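Local coordinates for protein probable alginate O-acetylase AlgJ (Pseudomonas putida, PDB 4O8V) that probably adds acetyl groups to the mannuronate residues of alginate in the periplasm, as an SGNH hydrolase-like O-acetyltransferase, at residues A[209-221]-A[235-249]. Sequence-based numbering, arbitrary orientation.
Sequences QIPVALVGTSYSA and LRSDVANYAEDGHGP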
ATOM      1  N   GLN A 209     -20.853  10.052  -9.828  1.00 65.88           N
ATOM      2  CA  GLN A 209     -19.979  10.414  -8.721  1.00 61.48           C
ATOM      3  C   GLN A 209     -19.692   9.198  -7.848  1.00 56.25           C
ATOM      4  O   GLN A 209     -20.609   8.560  -7.330  1.00 57.80           O
ATOM      5  CB  GLN A 209     -20.599  11.530  -7.882  1.00 60.97           C
ATOM      6  N   ILE A 210     -18.417   8.876  -7.692  1.00 50.91           N
ATOM      7  CA  ILE A 210     -18.018   7.709  -6.906  1.00 44.33           C
ATOM      8  C   ILE A 210     -17.591   8.193  -5.525  1.00 37.46           C
ATOM      9  O   ILE A 210     -16.826   9.139  -5.412  1.00 36.25           O
ATOM     10  CB  ILE A 210     -16.900   6.918  -7.618  1.00 47.62           C
ATOM     11  CG1 ILE A 210     -17.407   6.450  -8.986  1.00 51.86           C
ATOM     12  CG2 ILE A 210     -16.400   5.716  -6.767  1.00 34.13           C
ATOM     13  CD1 ILE A 210     -16.616   5.300  -9.594  1.00 56.78           C
ATOM     14  N   PRO A 211     -18.130   7.575  -4.466  1.00 37.07           N
ATOM     15  CA  PRO A 211     -17.896   8.106  -3.119  1.00 36.63           C
ATOM     16  C   PRO A 211     -16.520   7.810  -2.536  1.00 29.68           C
ATOM     17  O   PRO A 211     -16.130   8.493  -1.589  1.00 29.75           O
ATOM     18  CB  PRO A 211     -18.979   7.426  -2.284  1.00 37.44           C
ATOM     19  CG  PRO A 211     -19.351   6.231  -3.033  1.00 39.33           C
ATOM     20  CD  PRO A 211     -19.168   6.532  -4.477  1.00 38.56           C
ATOM     21  N   VAL A 212     -15.795   6.837  -3.087  1.00 25.56           N
ATOM     22  CA  VAL A 212     -14.464   6.500  -2.569  1.00 27.27           C
ATOM     23  C   VAL A 212     -13.411   6.468  -3.680  1.00 26.41           C
ATOM     24  O   VAL A 212     -13.660   5.913  -4.752  1.00 30.07           O
ATOM     25  CB  VAL A 212     -14.461   5.121  -1.864  1.00 25.78           C
ATOM     26  CG1 VAL A 212     -13.069   4.777  -1.332  1.00 22.95           C
ATOM     27  CG2 VAL A 212     -15.510   5.060  -0.736  1.00 28.26           C
ATOM     28  N   ALA A 213     -12.238   7.053  -3.433  1.00 25.42           N
ATOM     29  CA  ALA A 213     -11.125   6.919  -4.378  1.00 24.84           C
ATOM     30  C   ALA A 213      -9.989   6.139  -3.724  1.00 25.04           C
ATOM     31  O   ALA A 213      -9.740   6.279  -2.532  1.00 28.55           O
ATOM     32  CB  ALA A 213     -10.613   8.297  -4.861  1.00 26.25           C
ATOM     33  N   LEU A 214      -9.316   5.319  -4.524  1.00 26.21           N
ATOM     34  CA  LEU A 214      -8.158   4.551  -4.059  1.00 24.43           C
ATOM     35  C   LEU A 214      -6.923   5.132  -4.742  1.00 20.16           C
ATOM     36  O   LEU A 214      -6.926   5.309  -5.963  1.00 26.13           O
ATOM     37  CB  LEU A 214      -8.317   3.053  -4.387  1.00 20.70           C
ATOM     38  CG  LEU A 214      -7.084   2.165  -4.186  1.00 20.01           C
ATOM     39  CD1 LEU A 214      -6.648   2.142  -2.728  1.00 22.80           C
ATOM     40  CD2 LEU A 214      -7.409   0.737  -4.669  1.00 20.73           C
ATOM     41  N   VAL A 215      -5.911   5.487  -3.940  1.00 22.27           N
ATOM     42  CA  VAL A 215      -4.628   5.940  -4.453  1.00 22.79           C
ATOM     43  C   VAL A 215      -3.509   5.122  -3.822  1.00 23.95           C
ATOM     44  O   VAL A 215      -3.564   4.799  -2.638  1.00 27.05           O
ATOM     45  CB  VAL A 215      -4.403   7.451  -4.162  1.00 23.25           C
ATOM     46  CG1 VAL A 215      -3.103   7.930  -4.835  1.00 27.01           C
ATOM     47  CG2 VAL A 215      -5.573   8.230  -4.666  1.00 24.42           C
ATOM     48  N   GLY A 216      -2.521   4.752  -4.619  1.00 25.73           N
ATOM     49  CA  GLY A 216      -1.417   3.979  -4.095  1.00 26.64           C
ATOM     50  C   GLY A 216      -0.459   3.471  -5.154  1.00 28.44           C
ATOM     51  O   GLY A 216      -0.279   4.073  -6.223  1.00 25.90           O
ATOM     52  N   THR A 217       0.166   2.345  -4.827  1.00 24.56           N
ATOM     53  CA  THR A 217       1.247   1.772  -5.607  1.00 22.83           C
ATOM     54  C   THR A 217       0.760   0.538  -6.347  1.00 21.05           C
ATOM     55  O   THR A 217      -0.446   0.361  -6.578  1.00 22.64           O
ATOM     56  CB  THR A 217       2.454   1.359  -4.708  1.00 28.99           C
ATOM     57  OG1 THR A 217       2.053   0.260  -3.878  1.00 25.78           O
ATOM     58  CG2 THR A 217       2.899   2.521  -3.820  1.00 31.92           C
ATOM     59  N   SER A 218       1.711  -0.291  -6.768  1.00 25.50           N
ATOM     60  CA  SER A 218       1.377  -1.577  -7.379  1.00 23.53           C
ATOM     61  C   SER A 218       0.581  -2.476  -6.433  1.00 22.30           C
ATOM     62  O   SER A 218      -0.124  -3.382  -6.903  1.00 22.84           O
ATOM     63  CB  SER A 218       2.662  -2.285  -7.843  1.00 25.42           C
ATOM     64  OG  SER A 218       3.592  -2.416  -6.785  1.00 27.16           O
ATOM     65  N   TYR A 219       0.659  -2.248  -5.115  1.00 22.02           N
ATOM     66  CA  TYR A 219      -0.206  -3.012  -4.182  1.00 25.40           C
ATOM     67  C   TYR A 219      -1.676  -2.795  -4.543  1.00 26.06           C
ATOM     68  O   TYR A 219      -2.518  -3.701  -4.398  1.00 24.31           O
ATOM     69  CB  TYR A 219       0.023  -2.623  -2.707  1.00 23.51           C
ATOM     70  CG  TYR A 219       1.277  -3.194  -2.089  1.00 24.76           C
ATOM     71  CD1 TYR A 219       2.493  -2.533  -2.234  1.00 25.81           C
ATOM     72  CD2 TYR A 219       1.255  -4.404  -1.366  1.00 21.24           C
ATOM     73  CE1 TYR A 219       3.664  -3.041  -1.677  1.00 23.03           C
ATOM     74  CE2 TYR A 219       2.440  -4.924  -0.787  1.00 21.64           C
ATOM     75  CZ  TYR A 219       3.631  -4.235  -0.950  1.00 23.57           C
ATOM     76  OH  TYR A 219       4.802  -4.728  -0.418  1.00 26.57           O
ATOM     77  N   SER A 220      -1.973  -1.601  -5.059  1.00 23.43           N
ATOM     78  CA  SER A 220      -3.351  -1.212  -5.387  1.00 21.84           C
ATOM     79  C   SER A 220      -3.637  -1.227  -6.874  1.00 24.25           C
ATOM     80  O   SER A 220      -4.782  -1.393  -7.275  1.00 26.29           O
ATOM     81  CB  SER A 220      -3.654   0.206  -4.862  1.00 22.34           C
ATOM     82  OG  SER A 220      -3.631   0.247  -3.450  1.00 22.44           O
ATOM     83  N   ALA A 221      -2.612  -0.994  -7.696  1.00 23.35           N
ATOM     84  CA  ALA A 221      -2.831  -0.900  -9.134  1.00 25.02           C
ATOM     85  C   ALA A 221      -2.925  -2.251  -9.812  1.00 27.36           C
ATOM     86  O   ALA A 221      -3.537  -2.374 -10.859  1.00 24.88           O
ATOM     87  CB  ALA A 221      -1.709  -0.071  -9.805  1.00 25.77           C
ATOM     88  N   LEU A 235     -16.437  -2.320   1.834  1.00 30.05           N
ATOM     89  CA  LEU A 235     -17.075  -1.029   2.060  1.00 33.03           C
ATOM     90  C   LEU A 235     -18.531  -0.994   1.625  1.00 33.30           C
ATOM     91  O   LEU A 235     -19.267  -0.075   1.996  1.00 34.54           O
ATOM     92  CB  LEU A 235     -16.320   0.079   1.319  1.00 30.85           C
ATOM     93  CG  LEU A 235     -14.895   0.362   1.800  1.00 32.96           C
ATOM     94  CD1 LEU A 235     -14.180   1.237   0.775  1.00 32.36           C
ATOM     95  CD2 LEU A 235     -14.956   1.035   3.159  1.00 32.88           C
ATOM     96  N   ARG A 236     -18.952  -1.990   0.845  1.00 32.38           N
ATOM     97  CA  ARG A 236     -20.264  -1.937   0.188  1.00 36.81           C
ATOM     98  C   ARG A 236     -20.423  -0.589  -0.522  1.00 35.18           C
ATOM     99  O   ARG A 236     -21.410   0.164  -0.336  1.00 34.46           O
ATOM    100  CB  ARG A 236     -21.397  -2.181   1.192  1.00 43.57           C
ATOM    101  CG  ARG A 236     -21.206  -3.496   1.967  1.00 48.15           C
ATOM    102  CD  ARG A 236     -22.355  -3.789   2.888  1.00 59.46           C
ATOM    103  NE  ARG A 236     -23.341  -4.615   2.211  1.00 68.66           N
ATOM    104  CZ  ARG A 236     -24.649  -4.418   2.272  1.00 71.73           C
ATOM    105  NH1 ARG A 236     -25.142  -3.418   2.993  1.00 74.03           N
ATOM    106  NH2 ARG A 236     -25.464  -5.227   1.612  1.00 75.04           N
ATOM    107  N   SER A 237     -19.418  -0.282  -1.337  1.00 33.65           N
ATOM    108  CA  SER A 237     -19.377   0.994  -2.057  1.00 34.95           C
ATOM    109  C   SER A 237     -18.590   0.900  -3.360  1.00 34.57           C
ATOM    110  O   SER A 237     -17.624   0.139  -3.445  1.00 31.13           O
ATOM    111  CB  SER A 237     -18.745   2.074  -1.180  1.00 34.35           C
ATOM    112  OG  SER A 237     -18.661   3.307  -1.879  1.00 37.15           O
ATOM    113  N   ASP A 238     -18.993   1.637  -4.392  0.63 34.17           N
ATOM    114  CA  ASP A 238     -18.134   1.677  -5.573  0.63 33.73           C
ATOM    115  C   ASP A 238     -16.875   2.427  -5.161  0.63 32.24           C
ATOM    116  O   ASP A 238     -16.896   3.226  -4.223  0.63 30.56           O
ATOM    117  CB  ASP A 238     -18.816   2.337  -6.780  0.63 36.12           C
ATOM    118  CG  ASP A 238     -18.078   2.062  -8.094  0.63 33.36           C
ATOM    119  OD1 ASP A 238     -17.147   1.227  -8.114  0.63 30.06           O
ATOM    120  OD2 ASP A 238     -18.446   2.669  -9.122  0.63 34.92           O
ATOM    121  N   VAL A 239     -15.775   2.122  -5.837  1.00 30.27           N
ATOM    122  CA  VAL A 239     -14.467   2.699  -5.555  1.00 31.02           C
ATOM    123  C   VAL A 239     -13.761   2.945  -6.880  1.00 29.80           C
ATOM    124  O   VAL A 239     -13.737   2.054  -7.738  1.00 29.81           O
ATOM    125  CB  VAL A 239     -13.564   1.776  -4.672  1.00 28.86           C
ATOM    126  CG1 VAL A 239     -12.237   2.471  -4.385  1.00 28.42           C
ATOM    127  CG2 VAL A 239     -14.246   1.397  -3.365  1.00 27.64           C
ATOM    128  N   ALA A 240     -13.196   4.140  -7.063  1.00 26.94           N
ATOM    129  CA  ALA A 240     -12.421   4.412  -8.268  1.00 27.31           C
ATOM    130  C   ALA A 240     -10.926   4.256  -7.982  1.00 28.57           C
ATOM    131  O   ALA A 240     -10.442   4.669  -6.923  1.00 30.24           O
ATOM    132  CB  ALA A 240     -12.720   5.818  -8.800  1.00 29.65           C
ATOM    133  N   ASN A 241     -10.199   3.655  -8.923  1.00 29.15           N
ATOM    134  CA  ASN A 241      -8.772   3.382  -8.723  1.00 30.24           C
ATOM    135  C   ASN A 241      -7.890   4.397  -9.452  1.00 30.74           C
ATOM    136  O   ASN A 241      -7.937   4.502 -10.673  1.00 34.75           O
ATOM    137  CB  ASN A 241      -8.408   1.980  -9.191  1.00 29.83           C
ATOM    138  CG  ASN A 241      -7.140   1.469  -8.533  1.00 31.11           C
ATOM    139  OD1 ASN A 241      -6.436   2.233  -7.863  1.00 27.96           O
ATOM    140  ND2 ASN A 241      -6.850   0.168  -8.691  1.00 28.42           N
ATOM    141  N   TYR A 242      -7.102   5.146  -8.690  1.00 28.76           N
ATOM    142  CA  TYR A 242      -6.102   6.040  -9.269  1.00 26.93           C
ATOM    143  C   TYR A 242      -4.675   5.651  -8.870  1.00 28.14           C
ATOM    144  O   TYR A 242      -3.747   6.461  -8.987  1.00 28.75           O
ATOM    145  CB  TYR A 242      -6.391   7.482  -8.853  1.00 25.99           C
ATOM    146  CG  TYR A 242      -7.782   7.922  -9.233  1.00 29.48           C
ATOM    147  CD1 TYR A 242      -8.042   8.428 -10.503  1.00 33.90           C
ATOM    148  CD2 TYR A 242      -8.834   7.834  -8.333  1.00 33.04           C
ATOM    149  CE1 TYR A 242      -9.309   8.831 -10.865  1.00 37.77           C
ATOM    150  CE2 TYR A 242     -10.121   8.254  -8.688  1.00 34.75           C
ATOM    151  CZ  TYR A 242     -10.346   8.739  -9.954  1.00 37.53           C
ATOM    152  OH  TYR A 242     -11.606   9.147 -10.322  1.00 45.43           O
ATOM    153  N   ALA A 243      -4.490   4.416  -8.405  1.00 23.47           N
ATOM    154  CA  ALA A 243      -3.145   3.913  -8.140  1.00 23.68           C
ATOM    155  C   ALA A 243      -2.325   3.710  -9.415  1.00 24.66           C
ATOM    156  O   ALA A 243      -2.874   3.616 -10.515  1.00 30.09           O
ATOM    157  CB  ALA A 243      -3.225   2.589  -7.332  1.00 23.56           C
ATOM    158  N   GLU A 244      -1.003   3.677  -9.275  1.00 25.20           N
ATOM    159  CA  GLU A 244      -0.105   3.523 -10.410  1.00 28.48           C
ATOM    160  C   GLU A 244       1.020   2.603 -10.002  1.00 30.12           C
ATOM    161  O   GLU A 244       1.393   2.541  -8.821  1.00 29.81           O
ATOM    162  CB  GLU A 244       0.485   4.869 -10.876  1.00 36.20           C
ATOM    163  CG  GLU A 244      -0.490   5.804 -11.561  1.00 41.36           C
ATOM    164  CD  GLU A 244       0.144   7.149 -11.934  1.00 49.21           C
ATOM    165  OE1 GLU A 244       1.373   7.333 -11.755  1.00 47.77           O
ATOM    166  OE2 GLU A 244      -0.603   8.024 -12.414  1.00 53.91           O
ATOM    167  N   ASP A 245       1.572   1.911 -10.985  1.00 33.01           N
ATOM    168  CA  ASP A 245       2.656   0.972 -10.752  1.00 39.56           C
ATOM    169  C   ASP A 245       3.992   1.672 -11.029  1.00 40.77           C
ATOM    170  O   ASP A 245       4.156   2.294 -12.069  1.00 45.55           O
ATOM    171  CB  ASP A 245       2.441  -0.268 -11.643  1.00 46.39           C
ATOM    172  CG  ASP A 245       3.307  -1.450 -11.250  1.00 54.04           C
ATOM    173  OD1 ASP A 245       4.480  -1.234 -10.886  1.00 54.13           O
ATOM    174  OD2 ASP A 245       2.814  -2.601 -11.316  1.00 58.22           O
ATOM    175  N   GLY A 246       4.919   1.627 -10.071  1.00 39.95           N
ATOM    176  CA  GLY A 246       6.306   1.998 -10.321  1.00 36.63           C
ATOM    177  C   GLY A 246       6.785   3.411 -10.020  1.00 36.56           C
ATOM    178  O   GLY A 246       7.870   3.795 -10.451  1.00 40.84           O
ATOM    179  N   HIS A 247       5.995   4.192  -9.284  1.00 36.46           N
ATOM    180  CA  HIS A 247       6.371   5.569  -8.983  1.00 42.91           C
ATOM    181  C   HIS A 247       6.290   5.860  -7.490  1.00 38.08           C
ATOM    182  O   HIS A 247       6.370   7.007  -7.070  1.00 38.78           O
ATOM    183  CB  HIS A 247       5.474   6.549  -9.745  1.00 50.19           C
ATOM    184  CG  HIS A 247       5.445   6.308 -11.221  1.00 59.84           C
ATOM    185  ND1 HIS A 247       6.504   6.622 -12.047  1.00 63.77           N
ATOM    186  CD2 HIS A 247       4.492   5.769 -12.018  1.00 61.64           C
ATOM    187  CE1 HIS A 247       6.202   6.291 -13.289  1.00 66.01           C
ATOM    188  NE2 HIS A 247       4.988   5.770 -13.298  1.00 64.44           N
ATOM    189  N   GLY A 248       6.125   4.815  -6.691  1.00 30.23           N
ATOM    190  CA  GLY A 248       5.966   4.997  -5.264  1.00 26.83           C
ATOM    191  C   GLY A 248       4.575   5.502  -4.944  1.00 25.90           C
ATOM    192  O   GLY A 248       3.748   5.660  -5.833  1.00 22.74           O
ATOM    193  N   PRO A 249       4.303   5.724  -3.656  1.00 26.29           N
ATOM    194  CA  PRO A 249       2.966   6.057  -3.152  1.00 23.60           C
ATOM    195  C   PRO A 249       2.618   7.546  -3.223  1.00 22.38           C
ATOM    196  O   PRO A 249       1.419   7.880  -3.223  1.00 23.10           O
ATOM    197  CB  PRO A 249       3.033   5.592  -1.692  1.00 23.87           C
ATOM    198  CG  PRO A 249       4.475   5.776  -1.326  1.00 24.42           C
ATOM    199  CD  PRO A 249       5.243   5.374  -2.568  1.00 29.36           C
TER
HETATM  200  O   HOH W   1       4.788   0.631  -7.272  1.00 30.34           O
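Ala240 sits between Val212 and Leu214 on the neighbouring strand and bonds to both, as parallel pairing requires: its N donates to Val212 O, and its O accepts from Leu214 N at 2.7 Å, nearly end-on to the carbonyl. Tyr242 N continues the ladder to Leu214 O. Beyond the strands, Glu244 N still reaches Gly216 O, but from above the carbonyl plane and at a longer 3.2 Å.

Among side chains, Asn241 does the polar work. With CG anti to the backbone N (chi1 -158°), its amide runs alongside Leu214, CD2 lying 3.7 Å from Asn241 OD1. ND2 donates to Ser220 O (3.0 Å), which lies almost in the amide plane, while OD1 accepts from Ala243 N in an Asx turn. Both ends of the amide are thus held, and the helix 218-221 is tied to the edge strand.

Apolar contacts fill in on both faces. Val212 CG1 meets Val239 CG1 on the Leu214 side; on the other, Ala213 CB lies at the edge of the Tyr242 ring. Ala243 CB presses on Ser220 CB at a tight 3.5 Å and also touches Ala221 CB. Further on, Thr217 CG2 rests against Pro249.

Ser218, the probable nucleophile, opens helix 218-221 just past the end of strand 212-215, its OG hydrogen-bonded to His122 NE2. One water accepts from both Ser218 N and Gly246 N, bridging the segments at the active-site turn. Thr217 OG1 caps the helix by accepting from Tyr219 N and also bonds Glu273.

The link is a right-handed beta-alpha-beta crossover through helix 227-235, whose Leu228 packs on Val239 and Asn241. Strand 239-241 forms one edge of the four-stranded parallel sheet; strand 269-275 pairs with 212-215 on its other side, and helix 250-257 covers Ala213 and Val215.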